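Local coordinates for protein beta-glucosidase (Saccharopolyspora erythraea D, PDB 5M6G) that probably hydrolyses terminal, non-reducing beta-D-glucosyl residues to release beta-D-glucose, as a two-domain member of glycosyl hydrolase family 3, at residues A[437-442]-A[478-483]; A[467-472]-A[572-577]; A[315-320]-A[325-330]. All coordinates share one frame; numbering follows the deposited sequence.

Interaction 1 (A[437-442]-A[478-483]); sequences NADDIG and VTYDRH
Tyr-480 reaches from the edge strand 478-480 to the loop residues Ala-438 and Asp-439. With CG anti to the backbone N (chi1 166°), its CB sends the ring across toward segment 437-442, and the first touch comes beyond CG, where CE1 lies 3.8 Å from Ala-438 CB, which approaches obliquely. Further out, CZ is met by Asp-439 CB at 4.1 Å, and this methylene sits over one face of the ring. The other face turns back on its own chain: Arg-482 N stands 3.7 Å above the ring plane, offset toward the rim. At the tip, Tyr-480 OH is hydrogen-bonded to a water at 2.8 Å, and the same water accepts from Asp-439 N at 3.0 Å, so a single solvent molecule links phenol and loop backbone. The Asp-439 carboxylate is engaged by Thr-464, leaving its CB to the ring. Next in the loop, Asp-440 takes the N-cap position of helix 441-445. Strands 431-434 and 478-480 run parallel as neighbours in the mixed sheet of the C-terminal domain, joined by a beta-alpha-beta crossover through helix 465-472; Leu-466 of that helix touches both Asp-439 and Tyr-480, while Ala-438 packs on Val-433.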
ATOM      1  N   ASN A 437     -11.014   6.152  18.300  1.00 15.19           N
ATOM      2  CA  ASN A 437      -9.844   5.441  17.807  1.00 11.72           C
ATOM      3  C   ASN A 437      -8.956   4.915  18.928  1.00 14.40           C
ATOM      4  O   ASN A 437      -7.847   4.453  18.656  1.00 14.73           O
ATOM      5  CB  ASN A 437      -9.051   6.344  16.852  1.00 12.89           C
ATOM      6  CG  ASN A 437      -9.754   6.510  15.522  1.00 12.13           C
ATOM      7  OD1 ASN A 437     -10.687   5.769  15.235  1.00 15.20           O
ATOM      8  ND2 ASN A 437      -9.311   7.471  14.697  1.00 13.42           N
ATOM      9  N   ALA A 438      -9.428   4.949  20.181  1.00 10.00           N
ATOM     10  CA  ALA A 438      -8.601   4.537  21.314  1.00 15.49           C
ATOM     11  C   ALA A 438      -8.495   3.023  21.462  1.00 13.75           C
ATOM     12  O   ALA A 438      -7.481   2.523  21.973  1.00 13.02           O
ATOM     13  CB  ALA A 438      -9.158   5.129  22.619  1.00 13.30           C
ATOM     14  N   ASP A 439      -9.534   2.285  21.074  1.00 11.84           N
ATOM     15  CA  ASP A 439      -9.657   0.870  21.407  1.00 11.25           C
ATOM     16  C   ASP A 439     -10.236   0.121  20.210  1.00 14.55           C
ATOM     17  O   ASP A 439     -11.251  -0.564  20.297  1.00 15.72           O
ATOM     18  CB  ASP A 439     -10.544   0.675  22.642  1.00 13.25           C
ATOM     19  CG  ASP A 439     -10.507  -0.749  23.181  1.00 15.37           C
ATOM     20  OD1 ASP A 439      -9.455  -1.405  23.070  1.00 15.00           O
ATOM     21  OD2 ASP A 439     -11.530  -1.211  23.738  1.00 15.89           O
ATOM     22  N   ASP A 440      -9.582   0.237  19.055  1.00 13.39           N
ATOM     23  CA  ASP A 440     -10.191  -0.297  17.837  1.00 16.37           C
ATOM     24  C   ASP A 440      -9.074  -0.692  16.876  1.00 15.50           C
ATOM     25  O   ASP A 440      -8.453   0.172  16.255  1.00 15.17           O
ATOM     26  CB  ASP A 440     -11.139   0.721  17.218  1.00 15.14           C
ATOM     27  CG  ASP A 440     -12.088   0.097  16.211  1.00 21.14           C
ATOM     28  OD1 ASP A 440     -11.625  -0.342  15.136  1.00 17.73           O
ATOM     29  OD2 ASP A 440     -13.304   0.052  16.491  1.00 24.36           O
ATOM     30  N   ILE A 441      -8.838  -2.003  16.766  1.00 13.88           N
ATOM     31  CA  ILE A 441      -7.805  -2.523  15.874  1.00 14.57           C
ATOM     32  C   ILE A 441      -8.046  -2.045  14.451  1.00 14.70           C
ATOM     33  O   ILE A 441      -7.119  -1.606  13.754  1.00 14.22           O
ATOM     34  CB  ILE A 441      -7.773  -4.060  15.947  1.00 16.09           C
ATOM     35  CG1 ILE A 441      -7.339  -4.519  17.340  1.00 17.57           C
ATOM     36  CG2 ILE A 441      -6.890  -4.631  14.851  1.00 15.19           C
ATOM     37  CD1 ILE A 441      -5.883  -4.235  17.643  1.00 13.64           C
ATOM     38  N   GLY A 442      -9.293  -2.133  13.993  1.00 11.68           N
ATOM     39  CA  GLY A 442      -9.571  -1.792  12.606  1.00 10.50           C
ATOM     40  C   GLY A 442      -9.394  -0.310  12.322  1.00 16.48           C
ATOM     41  O   GLY A 442      -8.854   0.068  11.281  1.00 12.98           O
ATOM     42  N   VAL A 478      -6.919   2.877  34.813  1.00 11.00           N
ATOM     43  CA  VAL A 478      -7.122   3.504  33.507  1.00 13.27           C
ATOM     44  C   VAL A 478      -8.597   3.363  33.176  1.00 15.42           C
ATOM     45  O   VAL A 478      -9.082   2.245  32.946  1.00 20.84           O
ATOM     46  CB  VAL A 478      -6.252   2.873  32.405  1.00 14.03           C
ATOM     47  CG1 VAL A 478      -6.516   3.561  31.058  1.00 16.09           C
ATOM     48  CG2 VAL A 478      -4.781   2.953  32.777  1.00 15.26           C
ATOM     49  N   THR A 479      -9.308   4.482  33.163  1.00 11.99           N
ATOM     50  CA  THR A 479     -10.728   4.520  32.854  1.00 13.08           C
ATOM     51  C   THR A 479     -10.893   4.850  31.378  1.00 14.54           C
ATOM     52  O   THR A 479     -10.283   5.802  30.883  1.00 16.03           O
ATOM     53  CB  THR A 479     -11.449   5.578  33.695  1.00 16.73           C
ATOM     54  OG1 THR A 479     -11.147   5.396  35.087  1.00 18.37           O
ATOM     55  CG2 THR A 479     -12.951   5.505  33.478  1.00 17.68           C
ATOM     56  N   TYR A 480     -11.721   4.079  30.680  1.00 16.29           N
ATOM     57  CA  TYR A 480     -11.967   4.311  29.263  1.00 14.64           C
ATOM     58  C   TYR A 480     -13.451   4.519  29.022  1.00 12.93           C
ATOM     59  O   TYR A 480     -14.276   3.724  29.483  1.00 16.31           O
ATOM     60  CB  TYR A 480     -11.470   3.150  28.396  1.00 18.45           C
ATOM     61  CG  TYR A 480     -12.025   3.222  26.991  1.00 15.51           C
ATOM     62  CD1 TYR A 480     -11.579   4.190  26.098  1.00 17.03           C
ATOM     63  CD2 TYR A 480     -13.008   2.338  26.565  1.00 19.66           C
ATOM     64  CE1 TYR A 480     -12.091   4.274  24.811  1.00 20.07           C
ATOM     65  CE2 TYR A 480     -13.521   2.402  25.281  1.00 22.65           C
ATOM     66  CZ  TYR A 480     -13.061   3.370  24.411  1.00 26.41           C
ATOM     67  OH  TYR A 480     -13.579   3.444  23.140  1.00 28.56           O
ATOM     68  N   ASP A 481     -13.785   5.587  28.302  1.00 14.56           N
ATOM     69  CA  ASP A 481     -15.128   5.770  27.766  1.00 21.54           C
ATOM     70  C   ASP A 481     -15.021   6.420  26.397  1.00 20.65           C
ATOM     71  O   ASP A 481     -14.379   7.468  26.258  1.00 14.40           O
ATOM     72  CB  ASP A 481     -15.999   6.637  28.678  1.00 17.38           C
ATOM     73  CG  ASP A 481     -17.444   6.701  28.208  1.00 17.64           C
ATOM     74  OD1 ASP A 481     -17.768   7.549  27.352  1.00 20.36           O
ATOM     75  OD2 ASP A 481     -18.257   5.889  28.690  1.00 27.51           O
ATOM     76  N   ARG A 482     -15.672   5.816  25.401  1.00 19.49           N
ATOM     77  CA  ARG A 482     -15.514   6.294  24.030  1.00 16.34           C
ATOM     78  C   ARG A 482     -15.772   7.787  23.920  1.00 18.84           C
ATOM     79  O   ARG A 482     -15.056   8.496  23.203  1.00 17.55           O
ATOM     80  CB  ARG A 482     -16.443   5.542  23.083  1.00 19.59           C
ATOM     81  CG  ARG A 482     -16.409   6.116  21.656  1.00 15.03           C
ATOM     82  CD  ARG A 482     -17.110   5.203  20.677  1.00 20.11           C
ATOM     83  NE  ARG A 482     -17.324   5.850  19.385  1.00 18.71           N
ATOM     84  CZ  ARG A 482     -17.882   5.233  18.347  1.00 19.56           C
ATOM     85  NH1 ARG A 482     -18.272   3.971  18.472  1.00 16.52           N
ATOM     86  NH2 ARG A 482     -18.050   5.869  17.198  1.00 14.06           N
ATOM     87  N   HIS A 483     -16.777   8.289  24.640  1.00 21.69           N
ATOM     88  CA  HIS A 483     -17.224   9.667  24.500  1.00 19.06           C
ATOM     89  C   HIS A 483     -16.743  10.567  25.629  1.00 20.18           C
ATOM     90  O   HIS A 483     -17.216  11.705  25.745  1.00 20.20           O
ATOM     91  CB  HIS A 483     -18.749   9.709  24.394  1.00 18.94           C
ATOM     92  CG  HIS A 483     -19.283   9.003  23.186  1.00 23.69           C
ATOM     93  ND1 HIS A 483     -19.431   9.625  21.965  1.00 24.59           N
ATOM     94  CD2 HIS A 483     -19.678   7.720  23.004  1.00 25.80           C
ATOM     95  CE1 HIS A 483     -19.908   8.761  21.088  1.00 26.81           C
ATOM     96  NE2 HIS A 483     -20.065   7.597  21.692  1.00 27.92           N
TER
HETATM   97  O   HOH W   1     -12.396   3.207  20.664  1.00 25.18           O

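Interaction 2 (A[467-472]-A[572-577]); sequences EGIRAA and VLFGDH
Phe-574 places CG anti to its carbonyl carbon (chi1 -72°), which swings the ring toward helix 465-472, while Ile-469 carries its CG2 branch anti to the backbone N and CG1 beside it (chi1 -67°). These torsions turn the ring and the isoleucine branches to meet where the end of helix 567-573 packs against helix 465-472, in the alpha/beta C-terminal domain and against its mixed sheet. Phe-574 is the first residue to leave helical geometry after 567-573, and its ring fills the angle made by Ile-469 and Ala-472, one helical turn apart. Ala-472 lies over one face, making a CH-pi contact in which CB is 3.9 Å from the ring centroid and 26° off the normal. The methyl is shifted toward the rim, and its closest ring atom is CD1, 3.6 Å from CB of Ala-472. Ile-469 instead comes to the edge: its CG2 lies near the ring plane, 4.1 Å from both CE1 and CZ of Phe-574, and the two side chains cross at about a right angle. With an alanine here instead of Phe-574, Ala-472 CB and Ile-469 CG2 would probably lose their aromatic partner and a gap would be likely between the two segments. On the sheet side, Phe-574 rests on Leu-431 and Ile-469 on Val-433, both of strand 431-434, whereas Leu-573 packs on Leu-557 of strand 555-560. The other Ile-469 branch completes the seam, its terminal CD1 meeting CD1 of Leu-573 at 4.2 Å.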
ATOM      1  N   GLU A 467      -5.124  -0.650  25.033  1.00 12.21           N
ATOM      2  CA  GLU A 467      -4.478  -1.777  25.691  1.00 13.92           C
ATOM      3  C   GLU A 467      -3.003  -1.492  25.935  1.00 12.71           C
ATOM      4  O   GLU A 467      -2.458  -1.852  26.988  1.00 13.08           O
ATOM      5  CB  GLU A 467      -4.671  -3.042  24.857  1.00 15.14           C
ATOM      6  CG  GLU A 467      -6.122  -3.515  24.838  1.00 13.09           C
ATOM      7  CD  GLU A 467      -6.356  -4.632  23.843  1.00 20.76           C
ATOM      8  OE1 GLU A 467      -5.539  -4.775  22.906  1.00 15.83           O
ATOM      9  OE2 GLU A 467      -7.350  -5.372  24.010  1.00 15.95           O
ATOM     10  N   GLY A 468      -2.349  -0.821  24.986  1.00 12.14           N
ATOM     11  CA  GLY A 468      -0.981  -0.390  25.214  1.00  9.29           C
ATOM     12  C   GLY A 468      -0.865   0.610  26.351  1.00 12.70           C
ATOM     13  O   GLY A 468       0.090   0.567  27.127  1.00 16.09           O
ATOM     14  N   ILE A 469      -1.833   1.523  26.465  1.00 14.55           N
ATOM     15  CA  ILE A 469      -1.812   2.484  27.572  1.00 11.22           C
ATOM     16  C   ILE A 469      -1.973   1.764  28.906  1.00 13.85           C
ATOM     17  O   ILE A 469      -1.251   2.041  29.873  1.00 15.05           O
ATOM     18  CB  ILE A 469      -2.896   3.560  27.379  1.00 13.62           C
ATOM     19  CG1 ILE A 469      -2.561   4.440  26.170  1.00 14.45           C
ATOM     20  CG2 ILE A 469      -3.033   4.435  28.637  1.00 10.19           C
ATOM     21  CD1 ILE A 469      -3.722   5.295  25.690  1.00 13.99           C
ATOM     22  N   ARG A 470      -2.923   0.828  28.979  1.00 13.93           N
ATOM     23  CA  ARG A 470      -3.109   0.078  30.220  1.00 16.98           C
ATOM     24  C   ARG A 470      -1.828  -0.636  30.630  1.00 17.44           C
ATOM     25  O   ARG A 470      -1.464  -0.644  31.813  1.00 15.52           O
ATOM     26  CB  ARG A 470      -4.257  -0.924  30.070  1.00 16.31           C
ATOM     27  CG  ARG A 470      -5.659  -0.304  29.921  1.00 14.35           C
ATOM     28  CD  ARG A 470      -6.726  -1.407  29.850  1.00 16.34           C
ATOM     29  NE  ARG A 470      -8.103  -0.910  29.901  1.00 14.90           N
ATOM     30  CZ  ARG A 470      -9.048  -1.221  29.019  1.00 23.53           C
ATOM     31  NH1 ARG A 470      -8.784  -2.044  27.998  1.00 23.04           N
ATOM     32  NH2 ARG A 470     -10.266  -0.714  29.154  1.00 22.72           N
ATOM     33  N   ALA A 471      -1.118  -1.226  29.659  1.00 15.07           N
ATOM     34  CA  ALA A 471       0.074  -2.007  29.977  1.00 15.48           C
ATOM     35  C   ALA A 471       1.257  -1.107  30.318  1.00 18.67           C
ATOM     36  O   ALA A 471       2.075  -1.452  31.179  1.00 15.86           O
ATOM     37  CB  ALA A 471       0.424  -2.936  28.813  1.00 18.18           C
ATOM     38  N   ALA A 472       1.377   0.042  29.644  1.00 15.36           N
ATOM     39  CA  ALA A 472       2.447   0.982  29.974  1.00 14.73           C
ATOM     40  C   ALA A 472       2.273   1.515  31.389  1.00 18.11           C
ATOM     41  O   ALA A 472       3.214   1.508  32.190  1.00 17.79           O
ATOM     42  CB  ALA A 472       2.474   2.131  28.961  1.00 14.72           C
ATOM     43  N   VAL A 572       5.588   5.919  23.115  1.00 14.13           N
ATOM     44  CA  VAL A 572       5.944   7.328  22.980  1.00 14.69           C
ATOM     45  C   VAL A 572       5.267   8.163  24.063  1.00 14.71           C
ATOM     46  O   VAL A 572       5.905   9.007  24.702  1.00 16.99           O
ATOM     47  CB  VAL A 572       5.584   7.819  21.565  1.00 12.90           C
ATOM     48  CG1 VAL A 572       5.826   9.311  21.428  1.00 14.45           C
ATOM     49  CG2 VAL A 572       6.388   7.041  20.527  1.00 18.98           C
ATOM     50  N   LEU A 573       3.967   7.928  24.288  1.00 11.97           N
ATOM     51  CA  LEU A 573       3.214   8.678  25.293  1.00 15.33           C
ATOM     52  C   LEU A 573       3.874   8.627  26.668  1.00 19.09           C
ATOM     53  O   LEU A 573       3.827   9.608  27.422  1.00 14.94           O
ATOM     54  CB  LEU A 573       1.777   8.147  25.379  1.00 16.49           C
ATOM     55  CG  LEU A 573       0.792   8.501  24.250  1.00 16.73           C
ATOM     56  CD1 LEU A 573      -0.502   7.733  24.425  1.00 13.73           C
ATOM     57  CD2 LEU A 573       0.521  10.016  24.188  1.00 14.39           C
ATOM     58  N   PHE A 574       4.489   7.496  27.014  1.00 17.34           N
ATOM     59  CA  PHE A 574       5.067   7.297  28.342  1.00 19.57           C
ATOM     60  C   PHE A 574       6.585   7.423  28.351  1.00 20.93           C
ATOM     61  O   PHE A 574       7.219   7.086  29.355  1.00 23.36           O
ATOM     62  CB  PHE A 574       4.630   5.941  28.907  1.00 16.73           C
ATOM     63  CG  PHE A 574       3.189   5.921  29.316  1.00 15.92           C
ATOM     64  CD1 PHE A 574       2.198   5.650  28.393  1.00 14.92           C
ATOM     65  CD2 PHE A 574       2.819   6.252  30.610  1.00 18.21           C
ATOM     66  CE1 PHE A 574       0.866   5.667  28.754  1.00 13.18           C
ATOM     67  CE2 PHE A 574       1.492   6.269  30.982  1.00 17.93           C
ATOM     68  CZ  PHE A 574       0.509   5.980  30.052  1.00 19.51           C
ATOM     69  N   GLY A 575       7.177   7.891  27.254  1.00 20.63           N
ATOM     70  CA  GLY A 575       8.589   8.202  27.215  1.00 21.57           C
ATOM     71  C   GLY A 575       9.526   7.026  27.069  1.00 20.96           C
ATOM     72  O   GLY A 575      10.738   7.213  27.218  1.00 22.97           O
ATOM     73  N   ASP A 576       9.012   5.821  26.799  1.00 20.18           N
ATOM     74  CA  ASP A 576       9.899   4.713  26.446  1.00 20.55           C
ATOM     75  C   ASP A 576      10.596   4.957  25.109  1.00 24.70           C
ATOM     76  O   ASP A 576      11.747   4.541  24.924  1.00 27.21           O
ATOM     77  CB  ASP A 576       9.120   3.393  26.426  1.00 19.20           C
ATOM     78  CG  ASP A 576       8.694   2.958  27.815  1.00 31.48           C
ATOM     79  OD1 ASP A 576       9.439   3.257  28.769  1.00 29.11           O
ATOM     80  OD2 ASP A 576       7.619   2.334  27.959  1.00 40.45           O
ATOM     81  N   HIS A 577       9.929   5.633  24.176  1.00 21.26           N
ATOM     82  CA  HIS A 577      10.538   6.089  22.930  1.00 15.44           C
ATOM     83  C   HIS A 577      10.408   7.608  22.878  1.00 21.14           C
ATOM     84  O   HIS A 577       9.296   8.133  22.784  1.00 18.65           O
ATOM     85  CB  HIS A 577       9.868   5.438  21.714  1.00 16.34           C
ATOM     86  CG  HIS A 577      10.472   5.843  20.409  1.00 20.61           C
ATOM     87  ND1 HIS A 577      11.628   5.278  19.920  1.00 21.41           N
ATOM     88  CD2 HIS A 577      10.104   6.786  19.508  1.00 18.58           C
ATOM     89  CE1 HIS A 577      11.936   5.835  18.762  1.00 23.63           C
ATOM     90  NE2 HIS A 577      11.028   6.757  18.490  1.00 19.61           N
TER

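Interaction 3 (A[315-320]-A[325-330]); sequences DKLDGQ and PDEVRA. With MG (magnesium ion), chain B.
Glu-327 and Asp-318 point their carboxylates at one magnesium ion, the two side chains crossing at about a right angle and the carboxylate planes turned 33° apart. Glu-327 is extended beyond CG and comes in from the helix with both oxygens, OE2 at 2.5 Å and OE1 at 2.6 Å from the metal. Asp-318, its CG held between backbone N and carbonyl carbon (chi1 62°), offers OD1 alone at 2.4 Å; its OD2 accepts from the water that also binds the ion. The shared cation probably offsets the repulsion between the two acids. Glu-327 OE2 is gripped further by Asp-318 N at 2.9 Å, on its anti side, and OE1 accepts from Thr-324 N. In turn Asp-318 OD1 takes Gln-320 N at 2.8 Å, an Asx turn that bends the loop around the ion. Leu-317 and Glu-327 lie alongside each other, running opposite ways, with Leu-317 CB 3.7 Å from Glu-327 CG. Carbonyl oxygens of Asp-315, Gln-320 and Asp-322 complete the coordination, while the Asp-315 carboxylate pairs with Arg-344. The result is a magnesium site built from the loop after strand 306-308 and the first turn of helix 325-334, in the TIM-barrel-type domain.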
ATOM      1  N   ASP A 315     -11.041  -0.553 -18.982  1.00 13.83           N
ATOM      2  CA  ASP A 315     -12.472  -0.273 -19.059  1.00 18.04           C
ATOM      3  C   ASP A 315     -12.769   1.214 -18.948  1.00 17.38           C
ATOM      4  O   ASP A 315     -13.750   1.699 -19.519  1.00 20.76           O
ATOM      5  CB  ASP A 315     -13.219  -0.991 -17.937  1.00 17.46           C
ATOM      6  CG  ASP A 315     -12.892  -2.458 -17.854  1.00 21.12           C
ATOM      7  OD1 ASP A 315     -11.768  -2.857 -18.240  1.00 19.07           O
ATOM      8  OD2 ASP A 315     -13.767  -3.209 -17.376  1.00 21.64           O
ATOM      9  N   LYS A 316     -11.964   1.941 -18.186  1.00 18.61           N
ATOM     10  CA  LYS A 316     -12.268   3.320 -17.846  1.00 17.82           C
ATOM     11  C   LYS A 316     -11.731   4.310 -18.870  1.00 23.69           C
ATOM     12  O   LYS A 316     -11.928   5.518 -18.701  1.00 24.54           O
ATOM     13  CB  LYS A 316     -11.717   3.642 -16.447  1.00 15.54           C
ATOM     14  CG  LYS A 316     -12.151   2.645 -15.379  1.00 23.40           C
ATOM     15  CD  LYS A 316     -11.466   2.894 -14.046  1.00 22.38           C
ATOM     16  CE  LYS A 316     -11.653   1.700 -13.105  1.00 27.70           C
ATOM     17  NZ  LYS A 316     -13.067   1.436 -12.719  1.00 38.67           N
ATOM     18  N   LEU A 317     -11.083   3.829 -19.933  1.00 21.94           N
ATOM     19  CA  LEU A 317     -10.484   4.735 -20.913  1.00 23.63           C
ATOM     20  C   LEU A 317     -11.526   5.620 -21.589  1.00 25.88           C
ATOM     21  O   LEU A 317     -11.300   6.823 -21.778  1.00 24.96           O
ATOM     22  CB  LEU A 317      -9.709   3.938 -21.963  1.00 21.31           C
ATOM     23  CG  LEU A 317      -8.385   3.345 -21.491  1.00 19.10           C
ATOM     24  CD1 LEU A 317      -7.746   2.551 -22.598  1.00 15.08           C
ATOM     25  CD2 LEU A 317      -7.476   4.473 -21.048  1.00 18.51           C
ATOM     26  N   ASP A 318     -12.659   5.047 -21.984  1.00 24.34           N
ATOM     27  CA  ASP A 318     -13.707   5.810 -22.647  1.00 25.97           C
ATOM     28  C   ASP A 318     -14.782   6.306 -21.684  1.00 30.12           C
ATOM     29  O   ASP A 318     -15.801   6.837 -22.134  1.00 32.81           O
ATOM     30  CB  ASP A 318     -14.350   4.982 -23.765  1.00 23.46           C
ATOM     31  CG  ASP A 318     -15.025   3.712 -23.264  1.00 27.05           C
ATOM     32  OD1 ASP A 318     -15.283   3.586 -22.049  1.00 29.22           O
ATOM     33  OD2 ASP A 318     -15.310   2.829 -24.106  1.00 26.39           O
ATOM     34  N   GLY A 319     -14.594   6.114 -20.379  1.00 29.40           N
ATOM     35  CA  GLY A 319     -15.555   6.572 -19.401  1.00 26.30           C
ATOM     36  C   GLY A 319     -16.814   5.743 -19.281  1.00 26.85           C
ATOM     37  O   GLY A 319     -17.704   6.116 -18.508  1.00 29.97           O
ATOM     38  N   GLN A 320     -16.925   4.634 -20.002  1.00 27.59           N
ATOM     39  CA  GLN A 320     -18.098   3.776 -19.920  1.00 30.98           C
ATOM     40  C   GLN A 320     -17.707   2.380 -19.445  1.00 28.24           C
ATOM     41  O   GLN A 320     -16.583   1.919 -19.684  1.00 26.06           O
ATOM     42  CB  GLN A 320     -18.814   3.699 -21.273  1.00 30.67           C
ATOM     43  CG  GLN A 320     -19.265   5.063 -21.782  1.00 39.43           C
ATOM     44  CD  GLN A 320     -20.060   4.978 -23.067  1.00 50.95           C
ATOM     45  OE1 GLN A 320     -20.378   3.889 -23.547  1.00 52.56           O
ATOM     46  NE2 GLN A 320     -20.398   6.133 -23.627  1.00 54.93           N
ATOM     47  N   PRO A 325     -13.007  -3.254 -27.866  1.00 18.10           N
ATOM     48  CA  PRO A 325     -11.794  -3.550 -28.639  1.00 20.94           C
ATOM     49  C   PRO A 325     -10.876  -2.356 -28.769  1.00 20.89           C
ATOM     50  O   PRO A 325      -9.650  -2.533 -28.773  1.00 18.55           O
ATOM     51  CB  PRO A 325     -12.344  -3.995 -30.001  1.00 21.97           C
ATOM     52  CG  PRO A 325     -13.677  -4.563 -29.684  1.00 22.88           C
ATOM     53  CD  PRO A 325     -14.223  -3.699 -28.569  1.00 23.06           C
ATOM     54  N   ASP A 326     -11.441  -1.143 -28.872  1.00 23.00           N
ATOM     55  CA  ASP A 326     -10.629   0.069 -28.945  1.00 19.76           C
ATOM     56  C   ASP A 326      -9.800   0.261 -27.679  1.00 18.32           C
ATOM     57  O   ASP A 326      -8.651   0.714 -27.739  1.00 16.49           O
ATOM     58  CB  ASP A 326     -11.520   1.298 -29.156  1.00 23.10           C
ATOM     59  CG  ASP A 326     -12.175   1.332 -30.522  1.00 30.44           C
ATOM     60  OD1 ASP A 326     -11.745   0.582 -31.426  1.00 29.33           O
ATOM     61  OD2 ASP A 326     -13.120   2.130 -30.694  1.00 43.08           O
ATOM     62  N   GLU A 327     -10.374  -0.053 -26.520  1.00 20.19           N
ATOM     63  CA  GLU A 327      -9.639   0.141 -25.278  1.00 20.66           C
ATOM     64  C   GLU A 327      -8.538  -0.897 -25.130  1.00 19.65           C
ATOM     65  O   GLU A 327      -7.432  -0.574 -24.678  1.00 19.21           O
ATOM     66  CB  GLU A 327     -10.601   0.116 -24.092  1.00 21.21           C
ATOM     67  CG  GLU A 327     -11.458   1.368 -24.016  1.00 23.39           C
ATOM     68  CD  GLU A 327     -12.590   1.244 -23.026  1.00 21.93           C
ATOM     69  OE1 GLU A 327     -13.292   0.218 -23.066  1.00 22.99           O
ATOM     70  OE2 GLU A 327     -12.775   2.166 -22.199  1.00 19.50           O
ATOM     71  N   VAL A 328      -8.813  -2.142 -25.523  1.00 17.30           N
ATOM     72  CA  VAL A 328      -7.763  -3.156 -25.570  1.00 15.21           C
ATOM     73  C   VAL A 328      -6.612  -2.685 -26.453  1.00 18.62           C
ATOM     74  O   VAL A 328      -5.450  -2.668 -26.031  1.00 17.05           O
ATOM     75  CB  VAL A 328      -8.338  -4.499 -26.055  1.00 16.61           C
ATOM     76  CG1 VAL A 328      -7.226  -5.540 -26.199  1.00 16.58           C
ATOM     77  CG2 VAL A 328      -9.423  -4.990 -25.095  1.00 17.01           C
ATOM     78  N   ARG A 329      -6.925  -2.277 -27.689  1.00 17.50           N
ATOM     79  CA  ARG A 329      -5.891  -1.824 -28.618  1.00 16.42           C
ATOM     80  C   ARG A 329      -5.083  -0.671 -28.036  1.00 15.74           C
ATOM     81  O   ARG A 329      -3.845  -0.699 -28.043  1.00 17.16           O
ATOM     82  CB  ARG A 329      -6.529  -1.406 -29.947  1.00 15.87           C
ATOM     83  CG  ARG A 329      -5.556  -0.791 -30.970  1.00 16.28           C
ATOM     84  CD  ARG A 329      -6.324  -0.217 -32.183  1.00 17.94           C
ATOM     85  NE  ARG A 329      -7.533  -1.002 -32.418  1.00 22.09           N
ATOM     86  CZ  ARG A 329      -8.772  -0.528 -32.352  1.00 23.87           C
ATOM     87  NH1 ARG A 329      -8.987   0.761 -32.104  1.00 21.55           N
ATOM     88  NH2 ARG A 329      -9.798  -1.349 -32.543  1.00 23.38           N
ATOM     89  N   ALA A 330      -5.766   0.359 -27.532  1.00 15.37           N
ATOM     90  CA  ALA A 330      -5.059   1.549 -27.067  1.00 17.46           C
ATOM     91  C   ALA A 330      -4.112   1.221 -25.923  1.00 17.06           C
ATOM     92  O   ALA A 330      -2.995   1.753 -25.855  1.00 15.80           O
ATOM     93  CB  ALA A 330      -6.056   2.623 -26.634  1.00 16.72           C
TER
HETATM   94 MG    MG B 701     -14.980   1.334 -21.419  1.00 14.03          MG
HETATM   95  O   HOH W   2     -16.865   0.646 -22.462  1.00 23.71           O

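Overall arrangement
Interactions 1 and 2 are neighbours in the C-terminal domain, their centres about 15 Å apart. They share the 465-472 helix: Arg-470, on the side facing away from the 572-577 segment, lies against the edge strand of interaction 1, with its NH2 4.1 Å from Tyr-480 CB and its CG 4.1 Å from Val-478 CB. The segments of the two contacts alternate along the chain. Interaction 3 belongs to the N-terminal, TIM-barrel-type domain on the opposite side of the molecule, its centre about 47 Å from that of interaction 1 and about 52 Å from that of interaction 2. Its Lys-316 side chain is about 9 Å from the bound sorbitol and about 7 Å from that of Asp-310, a sorbitol-binding residue.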